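Local coordinates for protein ribonucleoside-diphosphate reductase, alpha chain (Actinobacillus ureae ATCC 25976, PDB 6DQX) that probably reduces ribonucleoside diphosphates to deoxyribonucleotides, as the catalytic alpha subunit of a class Id ribonucleotide reductase, at residues G100-S108 with T120-I130; V350-Q358 with L424-F434. All blocks are in the same frame, centred on the assembly; numbering follows the deposited sequence.

How the interactions relate
Both segments of interaction 1 come earlier in the sequence than either segment of interaction 2, and the chain's centre lies between the two sites, whose own centres are 29 Å apart and whose nearest atoms are about 12 Å apart. They do not touch, but both reach the same mixed sheet of the ribonucleotide reductase barrel. Strand 105-109 of interaction 1 pairs antiparallel with strand 288-296, which in turn runs parallel to strand 347-351 of interaction 2, so a single strand separates them. Interaction 1 packs a helix against its own strand within one beta-alpha-beta unit, on a helix that also meets the second subunit; interaction 2 ties a strand-to-helix junction to a distant loop.

Interaction 1 (G100-S108 with T120-I130); sequences GLPISCFGS and TTAEVGMMSKI
Strand 105-109 and helix 114-130 are the first two elements of a beta-alpha-beta unit completed by strand 134-137, and here the helix lies back over its strand, with segment axes nearly antiparallel at 170°. Phe106 and Met127 meet at the middle. With the ring swung anti to the backbone N (chi1 -168°), Phe106 offers one face to Met127, whose CG sits 3.8 Å from the ring centroid in a CH-pi contact. The methionine chain then bends at chi2 and chi3, which brings SD obliquely to the same ring as a Met-aromatic contact and carries CE to 3.9 Å from Ile103 CD1. Toward the helix C-terminus, Leu101 fills in: its CD1 touches Met127 SD, and its CG lies 3.9 Å from Ile130 CG2.

The other end of the contact is polar. Glu123 stands at the edge of the Phe106 ring, carboxylate and ring planes almost perpendicular (86°), with CD 3.7 Å from Phe106 CE1. Ser108 OG donates to Glu123 OE1 at 2.7 Å, arriving from above the carboxylate plane, while Thr120 CG2 packs on Ser108 CB. Arg335 forms a salt bridge to the same OE1, and Ser287 bonds to OE2. Such a buried carboxylate, gripped at both oxygens and paired with an arginine, is probably stabilised as the anion.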
ATOM      1  N   GLY A 100       0.942 -20.056  -8.856  1.00 25.42           N
ATOM      2  CA  GLY A 100      -0.160 -19.764  -7.931  1.00 24.49           C
ATOM      3  C   GLY A 100      -0.193 -20.561  -6.644  1.00 22.90           C
ATOM      4  O   GLY A 100       0.821 -21.130  -6.190  1.00 22.40           O
ATOM      5  N   LEU A 101      -1.375 -20.558  -6.041  1.00 20.27           N
ATOM      6  CA  LEU A 101      -1.638 -21.278  -4.804  1.00 19.84           C
ATOM      7  C   LEU A 101      -3.034 -21.899  -4.920  1.00 18.83           C
ATOM      8  O   LEU A 101      -3.897 -21.361  -5.612  1.00 19.82           O
ATOM      9  CB  LEU A 101      -1.580 -20.354  -3.587  1.00 19.35           C
ATOM     10  CG  LEU A 101      -0.209 -19.748  -3.242  1.00 19.54           C
ATOM     11  CD1 LEU A 101      -0.347 -18.664  -2.197  1.00 20.00           C
ATOM     12  CD2 LEU A 101       0.756 -20.834  -2.773  1.00 20.50           C
ATOM     13  N   PRO A 102      -3.265 -23.007  -4.210  1.00 18.42           N
ATOM     14  CA  PRO A 102      -4.563 -23.705  -4.298  1.00 16.48           C
ATOM     15  C   PRO A 102      -5.587 -23.317  -3.213  1.00 16.94           C
ATOM     16  O   PRO A 102      -6.616 -24.000  -3.090  1.00 16.31           O
ATOM     17  CB  PRO A 102      -4.123 -25.171  -4.175  1.00 16.73           C
ATOM     18  CG  PRO A 102      -3.059 -25.091  -3.138  1.00 16.58           C
ATOM     19  CD  PRO A 102      -2.277 -23.830  -3.487  1.00 17.67           C
ATOM     20  N   ILE A 103      -5.336 -22.247  -2.449  1.00 15.29           N
ATOM     21  CA  ILE A 103      -6.226 -21.800  -1.362  1.00 15.91           C
ATOM     22  C   ILE A 103      -7.323 -20.867  -1.895  1.00 15.87           C
ATOM     23  O   ILE A 103      -7.139 -20.236  -2.921  1.00 16.32           O
ATOM     24  CB  ILE A 103      -5.487 -21.139  -0.174  1.00 15.74           C
ATOM     25  CG1 ILE A 103      -4.531 -20.027  -0.648  1.00 16.07           C
ATOM     26  CG2 ILE A 103      -4.688 -22.192   0.616  1.00 15.71           C
ATOM     27  CD1 ILE A 103      -4.152 -19.003   0.394  1.00 16.78           C
ATOM     28  N   SER A 104      -8.458 -20.822  -1.192  1.00 15.83           N
ATOM     29  CA  SER A 104      -9.657 -20.017  -1.593  1.00 16.56           C
ATOM     30  C   SER A 104     -10.029 -18.879  -0.623  1.00 17.02           C
ATOM     31  O   SER A 104     -11.029 -18.186  -0.824  1.00 19.67           O
ATOM     32  CB  SER A 104     -10.875 -20.961  -1.777  1.00 16.94           C
ATOM     33  OG  SER A 104     -10.732 -21.710  -2.988  1.00 16.25           O
ATOM     34  N   CYS A 105      -9.234 -18.675   0.412  1.00 16.70           N
ATOM     35  CA  CYS A 105      -9.399 -17.507   1.275  1.00 16.49           C
ATOM     36  C   CYS A 105      -8.059 -17.158   1.926  1.00 16.55           C
ATOM     37  O   CYS A 105      -7.132 -17.987   1.994  1.00 17.16           O
ATOM     38  CB  CYS A 105     -10.513 -17.743   2.335  1.00 16.37           C
ATOM     39  SG  CYS A 105     -10.056 -18.948   3.610  1.00 16.57           S
ATOM     40  N   PHE A 106      -7.985 -15.934   2.429  1.00 15.51           N
ATOM     41  CA  PHE A 106      -6.811 -15.420   3.125  1.00 15.76           C
ATOM     42  C   PHE A 106      -7.306 -14.283   4.026  1.00 15.62           C
ATOM     43  O   PHE A 106      -7.787 -13.244   3.532  1.00 15.94           O
ATOM     44  CB  PHE A 106      -5.767 -14.939   2.112  1.00 16.17           C
ATOM     45  CG  PHE A 106      -4.417 -14.662   2.707  1.00 17.44           C
ATOM     46  CD1 PHE A 106      -4.211 -13.566   3.530  1.00 18.69           C
ATOM     47  CD2 PHE A 106      -3.341 -15.507   2.444  1.00 18.42           C
ATOM     48  CE1 PHE A 106      -2.969 -13.308   4.091  1.00 19.49           C
ATOM     49  CE2 PHE A 106      -2.089 -15.250   3.000  1.00 18.96           C
ATOM     50  CZ  PHE A 106      -1.905 -14.160   3.839  1.00 19.24           C
ATOM     51  N   GLY A 107      -7.248 -14.503   5.330  1.00 14.00           N
ATOM     52  CA  GLY A 107      -7.826 -13.585   6.309  1.00 13.39           C
ATOM     53  C   GLY A 107      -6.832 -13.096   7.308  1.00 14.08           C
ATOM     54  O   GLY A 107      -6.276 -13.891   8.058  1.00 13.10           O
ATOM     55  N   SER A 108      -6.593 -11.782   7.316  1.00 15.02           N
ATOM     56  CA  SER A 108      -5.573 -11.178   8.175  1.00 15.51           C
ATOM     57  C   SER A 108      -6.179 -10.392   9.331  1.00 15.36           C
ATOM     58  O   SER A 108      -7.271  -9.791   9.219  1.00 15.99           O
ATOM     59  CB  SER A 108      -4.649 -10.251   7.384  1.00 17.01           C
ATOM     60  OG  SER A 108      -4.218 -10.872   6.193  1.00 21.20           O
ATOM     61  N   THR A 120       0.108  -6.499   6.736  1.00 17.03           N
ATOM     62  CA  THR A 120      -1.161  -6.853   6.093  1.00 17.45           C
ATOM     63  C   THR A 120      -1.251  -6.310   4.665  1.00 16.50           C
ATOM     64  O   THR A 120      -1.696  -7.010   3.772  1.00 15.69           O
ATOM     65  CB  THR A 120      -2.365  -6.396   6.935  1.00 17.83           C
ATOM     66  OG1 THR A 120      -2.177  -6.821   8.278  1.00 18.10           O
ATOM     67  CG2 THR A 120      -3.690  -6.975   6.370  1.00 18.10           C
ATOM     68  N   THR A 121      -0.758  -5.085   4.440  1.00 15.73           N
ATOM     69  CA  THR A 121      -0.721  -4.502   3.108  1.00 15.78           C
ATOM     70  C   THR A 121       0.061  -5.376   2.117  1.00 15.49           C
ATOM     71  O   THR A 121      -0.404  -5.643   1.002  1.00 16.50           O
ATOM     72  CB  THR A 121      -0.142  -3.044   3.159  1.00 15.36           C
ATOM     73  OG1 THR A 121      -0.968  -2.253   4.012  1.00 16.15           O
ATOM     74  CG2 THR A 121      -0.135  -2.397   1.827  1.00 15.93           C
ATOM     75  N   ALA A 122       1.241  -5.834   2.536  1.00 14.76           N
ATOM     76  CA  ALA A 122       2.067  -6.664   1.689  1.00 15.58           C
ATOM     77  C   ALA A 122       1.410  -8.045   1.466  1.00 15.78           C
ATOM     78  O   ALA A 122       1.501  -8.571   0.370  1.00 16.38           O
ATOM     79  CB  ALA A 122       3.468  -6.805   2.281  1.00 15.64           C
ATOM     80  N   GLU A 123       0.745  -8.605   2.475  1.00 17.03           N
ATOM     81  CA  GLU A 123      -0.010  -9.889   2.298  1.00 16.85           C
ATOM     82  C   GLU A 123      -1.045  -9.750   1.222  1.00 17.22           C
ATOM     83  O   GLU A 123      -1.058 -10.537   0.261  1.00 17.56           O
ATOM     84  CB  GLU A 123      -0.706 -10.323   3.582  1.00 18.63           C
ATOM     85  CG  GLU A 123       0.172 -10.880   4.683  1.00 19.53           C
ATOM     86  CD  GLU A 123      -0.627 -11.134   5.956  1.00 20.32           C
ATOM     87  OE1 GLU A 123      -1.559 -10.363   6.254  1.00 19.03           O
ATOM     88  OE2 GLU A 123      -0.329 -12.097   6.685  1.00 20.66           O
ATOM     89  N   VAL A 124      -1.884  -8.718   1.362  1.00 16.24           N
ATOM     90  CA  VAL A 124      -2.938  -8.438   0.402  1.00 17.65           C
ATOM     91  C   VAL A 124      -2.400  -8.181  -1.014  1.00 18.08           C
ATOM     92  O   VAL A 124      -2.954  -8.668  -2.014  1.00 17.66           O
ATOM     93  CB  VAL A 124      -3.862  -7.297   0.889  1.00 17.61           C
ATOM     94  CG1 VAL A 124      -4.892  -6.932  -0.177  1.00 17.82           C
ATOM     95  CG2 VAL A 124      -4.568  -7.679   2.183  1.00 17.95           C
ATOM     96  N   GLY A 125      -1.300  -7.436  -1.123  1.00 17.67           N
ATOM     97  CA  GLY A 125      -0.667  -7.265  -2.399  1.00 16.74           C
ATOM     98  C   GLY A 125      -0.240  -8.553  -3.057  1.00 16.13           C
ATOM     99  O   GLY A 125      -0.553  -8.785  -4.223  1.00 16.32           O
ATOM    100  N   MET A 126       0.471  -9.399  -2.308  1.00 16.87           N
ATOM    101  CA  MET A 126       0.967 -10.647  -2.852  1.00 17.42           C
ATOM    102  C   MET A 126      -0.193 -11.569  -3.235  1.00 18.88           C
ATOM    103  O   MET A 126      -0.143 -12.216  -4.291  1.00 18.48           O
ATOM    104  CB  MET A 126       1.877 -11.382  -1.860  1.00 19.24           C
ATOM    105  CG  MET A 126       3.202 -10.689  -1.566  1.00 21.30           C
ATOM    106  SD  MET A 126       4.127 -10.361  -3.066  1.00 24.41           S
ATOM    107  CE  MET A 126       4.451 -11.989  -3.692  1.00 23.95           C
ATOM    108  N   MET A 127      -1.214 -11.623  -2.389  1.00 18.54           N
ATOM    109  CA  MET A 127      -2.405 -12.455  -2.682  1.00 19.99           C
ATOM    110  C   MET A 127      -3.298 -11.916  -3.794  1.00 21.72           C
ATOM    111  O   MET A 127      -3.906 -12.701  -4.524  1.00 22.48           O
ATOM    112  CB  MET A 127      -3.227 -12.681  -1.419  1.00 20.58           C
ATOM    113  CG  MET A 127      -2.540 -13.571  -0.406  1.00 21.32           C
ATOM    114  SD  MET A 127      -2.041 -15.158  -1.092  1.00 23.34           S
ATOM    115  CE  MET A 127      -3.594 -15.787  -1.719  1.00 23.20           C
ATOM    116  N   SER A 128      -3.378 -10.599  -3.950  1.00 21.99           N
ATOM    117  CA  SER A 128      -4.099 -10.013  -5.103  1.00 22.73           C
ATOM    118  C   SER A 128      -3.456 -10.360  -6.450  1.00 24.18           C
ATOM    119  O   SER A 128      -4.151 -10.454  -7.458  1.00 25.14           O
ATOM    120  CB  SER A 128      -4.203  -8.491  -4.967  1.00 21.87           C
ATOM    121  OG  SER A 128      -4.871  -8.140  -3.766  1.00 23.16           O
ATOM    122  N   LYS A 129      -2.133 -10.528  -6.473  1.00 23.11           N
ATOM    123  CA  LYS A 129      -1.442 -10.995  -7.672  1.00 24.83           C
ATOM    124  C   LYS A 129      -1.730 -12.474  -7.901  1.00 25.82           C
ATOM    125  O   LYS A 129      -1.980 -12.870  -9.024  1.00 28.86           O
ATOM    126  CB  LYS A 129       0.080 -10.811  -7.562  1.00 25.48           C
ATOM    127  CG  LYS A 129       0.893 -11.328  -8.746  1.00 27.13           C
ATOM    128  CD  LYS A 129       0.524 -10.593 -10.042  1.00 30.59           C
ATOM    129  CE  LYS A 129       1.617 -10.710 -11.110  1.00 32.81           C
ATOM    130  NZ  LYS A 129       1.436  -9.729 -12.229  1.00 34.81           N
ATOM    131  N   ILE A 130      -1.644 -13.262  -6.838  1.00 25.50           N
ATOM    132  CA  ILE A 130      -1.735 -14.731  -6.909  1.00 28.73           C
ATOM    133  C   ILE A 130      -3.194 -15.192  -7.089  1.00 30.49           C
ATOM    134  O   ILE A 130      -3.466 -16.167  -7.820  1.00 27.66           O
ATOM    135  CB  ILE A 130      -1.101 -15.371  -5.645  1.00 30.17           C
ATOM    136  CG1 ILE A 130       0.418 -15.121  -5.649  1.00 32.48           C
ATOM    137  CG2 ILE A 130      -1.409 -16.865  -5.564  1.00 31.22           C
ATOM    138  CD1 ILE A 130       1.128 -15.295  -4.308  1.00 34.05           C
TER

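Interaction 2 (V350-Q358 with L424-F434); sequences VLGWHSYLQ and LGSVSPSVEPF
Strand 347-351 breaks at Gly352, whose positive phi (79°) turns the chain into helix 353-359, and the irregular segment 424-434 wraps this corner, the CA atoms of Leu351 and Ser430 coming within 3.8 Å of each other. Gly352 N donates to Ser428 O, and the CA-H of Ser430 points almost straight at Val350 O. A type II' turn from Pro429 to Glu432 bends the loop past the corner.

Two serines clasp each other's backbones: Ser355 N donates to Ser428 OG and Ser428 N to Ser355 OG, each at 3.0 Å. Ser428 OG reaches the helix's first turn because it sits between its own N and carbonyl carbon (chi1 58°). A water accepts from His354 N and lies within bonding distance of Ser428 OG, Ser430 O and Glu432 O, more acceptors being in reach than its two protons can serve at once.

Beyond it, Phe434 N donates to His354 ND1 at 3.0 Å, lying only 7° out of the imidazole plane. This helps to fix the ring's rotation and makes ND1 the acceptor. The Phe434 ring carries Ser428 CB over the centre of one face, while Gln358 OE1, itself bonded to Asn452, comes near its edge. At the strand end, Leu351 CD1 presses tightly on Val427 CG2, 3.4 Å away, and Val350 CG2 meets Val431 CG1. Trp353 turns its CD1 edge to Val431 O at 3.4 Å, and its NE1 bonds Gln508.

With Gly352 at the N-cap, this is a strand-to-helix junction of the reductase barrel where the N-H groups of Trp353, His354 and Ser355 turn to Ser430 O (weakly), a water and Ser428 OG.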
ATOM      1  N   VAL A 350     -20.839 -27.904  -0.568  1.00 11.24           N
ATOM      2  CA  VAL A 350     -21.843 -28.594  -1.365  1.00 11.53           C
ATOM      3  C   VAL A 350     -22.349 -27.722  -2.484  1.00 11.62           C
ATOM      4  O   VAL A 350     -22.179 -26.500  -2.449  1.00 11.22           O
ATOM      5  CB  VAL A 350     -23.110 -28.989  -0.517  1.00 11.57           C
ATOM      6  CG1 VAL A 350     -22.679 -29.873   0.649  1.00 12.12           C
ATOM      7  CG2 VAL A 350     -23.866 -27.764  -0.018  1.00 11.66           C
ATOM      8  N   LEU A 351     -22.917 -28.367  -3.489  1.00 12.59           N
ATOM      9  CA  LEU A 351     -23.778 -27.684  -4.467  1.00 14.07           C
ATOM     10  C   LEU A 351     -24.890 -28.626  -4.896  1.00 13.46           C
ATOM     11  O   LEU A 351     -24.911 -29.789  -4.497  1.00 13.27           O
ATOM     12  CB  LEU A 351     -22.957 -27.182  -5.664  1.00 16.15           C
ATOM     13  CG  LEU A 351     -21.931 -28.122  -6.280  1.00 18.86           C
ATOM     14  CD1 LEU A 351     -22.556 -29.157  -7.178  1.00 21.38           C
ATOM     15  CD2 LEU A 351     -20.894 -27.309  -7.072  1.00 20.89           C
ATOM     16  N   GLY A 352     -25.868 -28.095  -5.621  1.00 13.15           N
ATOM     17  CA  GLY A 352     -26.940 -28.915  -6.151  1.00 13.38           C
ATOM     18  C   GLY A 352     -28.019 -29.259  -5.147  1.00 13.24           C
ATOM     19  O   GLY A 352     -28.739 -30.233  -5.356  1.00 13.16           O
ATOM     20  N   TRP A 353     -28.134 -28.505  -4.050  1.00 12.60           N
ATOM     21  CA  TRP A 353     -29.220 -28.732  -3.074  1.00 12.87           C
ATOM     22  C   TRP A 353     -30.608 -28.625  -3.717  1.00 12.99           C
ATOM     23  O   TRP A 353     -31.432 -29.542  -3.603  1.00 12.82           O
ATOM     24  CB  TRP A 353     -29.107 -27.708  -1.948  1.00 12.99           C
ATOM     25  CG  TRP A 353     -30.217 -27.633  -0.922  1.00 13.51           C
ATOM     26  CD1 TRP A 353     -30.835 -26.490  -0.485  1.00 13.63           C
ATOM     27  CD2 TRP A 353     -30.818 -28.715  -0.184  1.00 13.62           C
ATOM     28  NE1 TRP A 353     -31.779 -26.789   0.483  1.00 14.07           N
ATOM     29  CE2 TRP A 353     -31.778 -28.146   0.691  1.00 13.63           C
ATOM     30  CE3 TRP A 353     -30.618 -30.098  -0.157  1.00 14.13           C
ATOM     31  CZ2 TRP A 353     -32.575 -28.931   1.563  1.00 13.80           C
ATOM     32  CZ3 TRP A 353     -31.439 -30.880   0.708  1.00 14.40           C
ATOM     33  CH2 TRP A 353     -32.377 -30.280   1.553  1.00 13.83           C
ATOM     34  N   HIS A 354     -30.876 -27.508  -4.398  1.00 13.50           N
ATOM     35  CA  HIS A 354     -32.186 -27.338  -5.019  1.00 14.01           C
ATOM     36  C   HIS A 354     -32.403 -28.383  -6.122  1.00 14.78           C
ATOM     37  O   HIS A 354     -33.503 -28.959  -6.239  1.00 15.37           O
ATOM     38  CB  HIS A 354     -32.368 -25.927  -5.549  1.00 14.16           C
ATOM     39  CG  HIS A 354     -33.788 -25.551  -5.777  1.00 15.14           C
ATOM     40  ND1 HIS A 354     -34.149 -24.392  -6.430  1.00 15.33           N
ATOM     41  CD2 HIS A 354     -34.952 -26.159  -5.418  1.00 15.50           C
ATOM     42  CE1 HIS A 354     -35.465 -24.300  -6.465  1.00 15.81           C
ATOM     43  NE2 HIS A 354     -35.978 -25.361  -5.864  1.00 15.50           N
ATOM     44  N   SER A 355     -31.337 -28.673  -6.878  1.00 15.12           N
ATOM     45  CA  SER A 355     -31.370 -29.764  -7.838  1.00 15.25           C
ATOM     46  C   SER A 355     -31.801 -31.099  -7.231  1.00 15.70           C
ATOM     47  O   SER A 355     -32.653 -31.786  -7.803  1.00 15.34           O
ATOM     48  CB  SER A 355     -30.037 -29.926  -8.577  1.00 16.22           C
ATOM     49  OG  SER A 355     -29.782 -28.779  -9.381  1.00 15.26           O
ATOM     50  N   TYR A 356     -31.190 -31.479  -6.111  1.00 14.97           N
ATOM     51  CA  TYR A 356     -31.600 -32.693  -5.420  1.00 16.03           C
ATOM     52  C   TYR A 356     -33.095 -32.652  -5.071  1.00 16.11           C
ATOM     53  O   TYR A 356     -33.815 -33.635  -5.294  1.00 15.52           O
ATOM     54  CB  TYR A 356     -30.755 -32.917  -4.165  1.00 16.23           C
ATOM     55  CG  TYR A 356     -31.194 -34.107  -3.365  1.00 15.62           C
ATOM     56  CD1 TYR A 356     -30.858 -35.389  -3.764  1.00 16.10           C
ATOM     57  CD2 TYR A 356     -31.986 -33.956  -2.238  1.00 16.29           C
ATOM     58  CE1 TYR A 356     -31.282 -36.498  -3.050  1.00 15.69           C
ATOM     59  CE2 TYR A 356     -32.410 -35.060  -1.514  1.00 16.95           C
ATOM     60  CZ  TYR A 356     -32.056 -36.332  -1.932  1.00 16.47           C
ATOM     61  OH  TYR A 356     -32.466 -37.449  -1.225  1.00 17.83           O
ATOM     62  N   LEU A 357     -33.559 -31.529  -4.525  1.00 16.38           N
ATOM     63  CA  LEU A 357     -34.974 -31.421  -4.137  1.00 16.08           C
ATOM     64  C   LEU A 357     -35.873 -31.559  -5.343  1.00 16.89           C
ATOM     65  O   LEU A 357     -36.866 -32.302  -5.299  1.00 15.96           O
ATOM     66  CB  LEU A 357     -35.270 -30.128  -3.401  1.00 16.50           C
ATOM     67  CG  LEU A 357     -34.568 -30.011  -2.051  1.00 16.62           C
ATOM     68  CD1 LEU A 357     -34.900 -28.678  -1.450  1.00 15.70           C
ATOM     69  CD2 LEU A 357     -34.934 -31.141  -1.095  1.00 16.47           C
ATOM     70  N   GLN A 358     -35.508 -30.897  -6.439  1.00 16.77           N
ATOM     71  CA  GLN A 358     -36.324 -30.988  -7.663  1.00 18.63           C
ATOM     72  C   GLN A 358     -36.308 -32.358  -8.304  1.00 18.31           C
ATOM     73  O   GLN A 358     -37.349 -32.808  -8.817  1.00 19.76           O
ATOM     74  CB  GLN A 358     -35.954 -29.883  -8.659  1.00 17.89           C
ATOM     75  CG  GLN A 358     -36.453 -28.524  -8.188  1.00 18.25           C
ATOM     76  CD  GLN A 358     -36.096 -27.405  -9.160  1.00 18.52           C
ATOM     77  OE1 GLN A 358     -35.236 -27.578 -10.004  1.00 19.00           O
ATOM     78  NE2 GLN A 358     -36.758 -26.266  -9.034  1.00 18.63           N
ATOM     79  N   LEU A 424     -20.257 -28.153 -13.359  1.00 19.69           N
ATOM     80  CA  LEU A 424     -20.764 -29.476 -12.974  1.00 20.07           C
ATOM     81  C   LEU A 424     -22.234 -29.684 -13.325  1.00 20.74           C
ATOM     82  O   LEU A 424     -23.095 -29.867 -12.458  1.00 20.02           O
ATOM     83  CB  LEU A 424     -20.465 -29.726 -11.484  1.00 20.45           C
ATOM     84  CG  LEU A 424     -20.467 -31.189 -11.058  1.00 20.90           C
ATOM     85  CD1 LEU A 424     -19.321 -31.937 -11.717  1.00 22.25           C
ATOM     86  CD2 LEU A 424     -20.358 -31.294  -9.541  1.00 20.27           C
ATOM     87  N   GLY A 425     -22.517 -29.689 -14.629  1.00 20.88           N
ATOM     88  CA  GLY A 425     -23.854 -30.016 -15.117  1.00 21.31           C
ATOM     89  C   GLY A 425     -24.902 -28.941 -14.952  1.00 20.07           C
ATOM     90  O   GLY A 425     -26.084 -29.258 -14.961  1.00 19.90           O
ATOM     91  N   SER A 426     -24.482 -27.683 -14.755  1.00 20.37           N
ATOM     92  CA  SER A 426     -25.410 -26.572 -14.495  1.00 21.16           C
ATOM     93  C   SER A 426     -26.380 -26.858 -13.327  1.00 19.55           C
ATOM     94  O   SER A 426     -27.534 -26.479 -13.360  1.00 19.38           O
ATOM     95  CB  SER A 426     -26.187 -26.181 -15.761  1.00 23.30           C
ATOM     96  OG  SER A 426     -25.296 -25.641 -16.694  1.00 27.49           O
ATOM     97  N   VAL A 427     -25.885 -27.521 -12.293  1.00 18.84           N
ATOM     98  CA  VAL A 427     -26.701 -27.724 -11.078  1.00 20.35           C
ATOM     99  C   VAL A 427     -26.890 -26.435 -10.295  1.00 19.71           C
ATOM    100  O   VAL A 427     -26.260 -25.399 -10.576  1.00 18.47           O
ATOM    101  CB  VAL A 427     -26.156 -28.840 -10.150  1.00 21.58           C
ATOM    102  CG1 VAL A 427     -26.210 -30.176 -10.865  1.00 22.24           C
ATOM    103  CG2 VAL A 427     -24.777 -28.518  -9.606  1.00 22.03           C
ATOM    104  N   SER A 428     -27.814 -26.474  -9.339  1.00 19.01           N
ATOM    105  CA  SER A 428     -28.139 -25.313  -8.559  1.00 17.39           C
ATOM    106  C   SER A 428     -26.909 -24.893  -7.733  1.00 16.26           C
ATOM    107  O   SER A 428     -26.073 -25.708  -7.357  1.00 15.64           O
ATOM    108  CB  SER A 428     -29.360 -25.576  -7.651  1.00 17.69           C
ATOM    109  OG  SER A 428     -29.097 -26.674  -6.801  1.00 17.66           O
ATOM    110  N   PRO A 429     -26.788 -23.602  -7.468  1.00 16.02           N
ATOM    111  CA  PRO A 429     -25.630 -23.118  -6.696  1.00 15.80           C
ATOM    112  C   PRO A 429     -25.721 -23.367  -5.196  1.00 14.72           C
ATOM    113  O   PRO A 429     -26.754 -23.118  -4.612  1.00 15.50           O
ATOM    114  CB  PRO A 429     -25.622 -21.626  -7.001  1.00 16.65           C
ATOM    115  CG  PRO A 429     -27.009 -21.290  -7.354  1.00 17.36           C
ATOM    116  CD  PRO A 429     -27.719 -22.510  -7.820  1.00 16.35           C
ATOM    117  N   SER A 430     -24.648 -23.910  -4.604  1.00 13.81           N
ATOM    118  CA  SER A 430     -24.562 -24.182  -3.160  1.00 14.04           C
ATOM    119  C   SER A 430     -25.892 -24.667  -2.598  1.00 13.59           C
ATOM    120  O   SER A 430     -26.410 -25.690  -3.067  1.00 13.70           O
ATOM    121  CB  SER A 430     -23.924 -23.023  -2.334  1.00 14.76           C
ATOM    122  OG  SER A 430     -24.780 -21.912  -2.222  1.00 15.05           O
ATOM    123  N   VAL A 431     -26.427 -23.963  -1.607  1.00 12.88           N
ATOM    124  CA  VAL A 431     -27.730 -24.293  -1.000  1.00 13.20           C
ATOM    125  C   VAL A 431     -28.804 -23.311  -1.456  1.00 13.34           C
ATOM    126  O   VAL A 431     -29.869 -23.245  -0.892  1.00 14.00           O
ATOM    127  CB  VAL A 431     -27.647 -24.299   0.547  1.00 12.43           C
ATOM    128  CG1 VAL A 431     -26.803 -25.475   1.015  1.00 12.76           C
ATOM    129  CG2 VAL A 431     -27.064 -22.994   1.116  1.00 12.57           C
ATOM    130  N   GLU A 432     -28.504 -22.528  -2.474  1.00 14.52           N
ATOM    131  CA  GLU A 432     -29.380 -21.450  -2.905  1.00 15.94           C
ATOM    132  C   GLU A 432     -30.438 -22.008  -3.871  1.00 16.92           C
ATOM    133  O   GLU A 432     -30.149 -22.911  -4.652  1.00 16.85           O
ATOM    134  CB  GLU A 432     -28.487 -20.408  -3.601  1.00 17.79           C
ATOM    135  CG  GLU A 432     -28.921 -18.972  -3.562  1.00 20.10           C
ATOM    136  CD  GLU A 432     -27.833 -18.045  -4.091  1.00 20.47           C
ATOM    137  OE1 GLU A 432     -27.857 -17.777  -5.288  1.00 24.17           O
ATOM    138  OE2 GLU A 432     -26.945 -17.609  -3.315  1.00 21.24           O
ATOM    139  N   PRO A 433     -31.665 -21.445  -3.860  1.00 18.68           N
ATOM    140  CA  PRO A 433     -32.581 -21.820  -4.925  1.00 18.97           C
ATOM    141  C   PRO A 433     -32.072 -21.350  -6.283  1.00 19.52           C
ATOM    142  O   PRO A 433     -31.379 -20.327  -6.373  1.00 19.60           O
ATOM    143  CB  PRO A 433     -33.879 -21.064  -4.566  1.00 19.22           C
ATOM    144  CG  PRO A 433     -33.756 -20.725  -3.113  1.00 19.08           C
ATOM    145  CD  PRO A 433     -32.282 -20.512  -2.902  1.00 18.52           C
ATOM    146  N   PHE A 434     -32.399 -22.097  -7.325  1.00 20.29           N
ATOM    147  CA  PHE A 434     -32.306 -21.611  -8.690  1.00 20.57           C
ATOM    148  C   PHE A 434     -32.931 -20.242  -8.823  1.00 21.14           C
ATOM    149  O   PHE A 434     -34.018 -19.998  -8.302  1.00 18.64           O
ATOM    150  CB  PHE A 434     -33.015 -22.542  -9.667  1.00 20.55           C
ATOM    151  CG  PHE A 434     -32.222 -23.746 -10.077  1.00 20.30           C
ATOM    152  CD1 PHE A 434     -31.004 -23.615 -10.743  1.00 20.28           C
ATOM    153  CD2 PHE A 434     -32.735 -25.025  -9.885  1.00 20.64           C
ATOM    154  CE1 PHE A 434     -30.301 -24.729 -11.163  1.00 19.64           C
ATOM    155  CE2 PHE A 434     -32.029 -26.151 -10.311  1.00 20.44           C
ATOM    156  CZ  PHE A 434     -30.814 -26.001 -10.962  1.00 20.54           C
TER
HETATM  157  O   HOH W   1     -28.865 -25.261  -4.476  1.00 13.85           O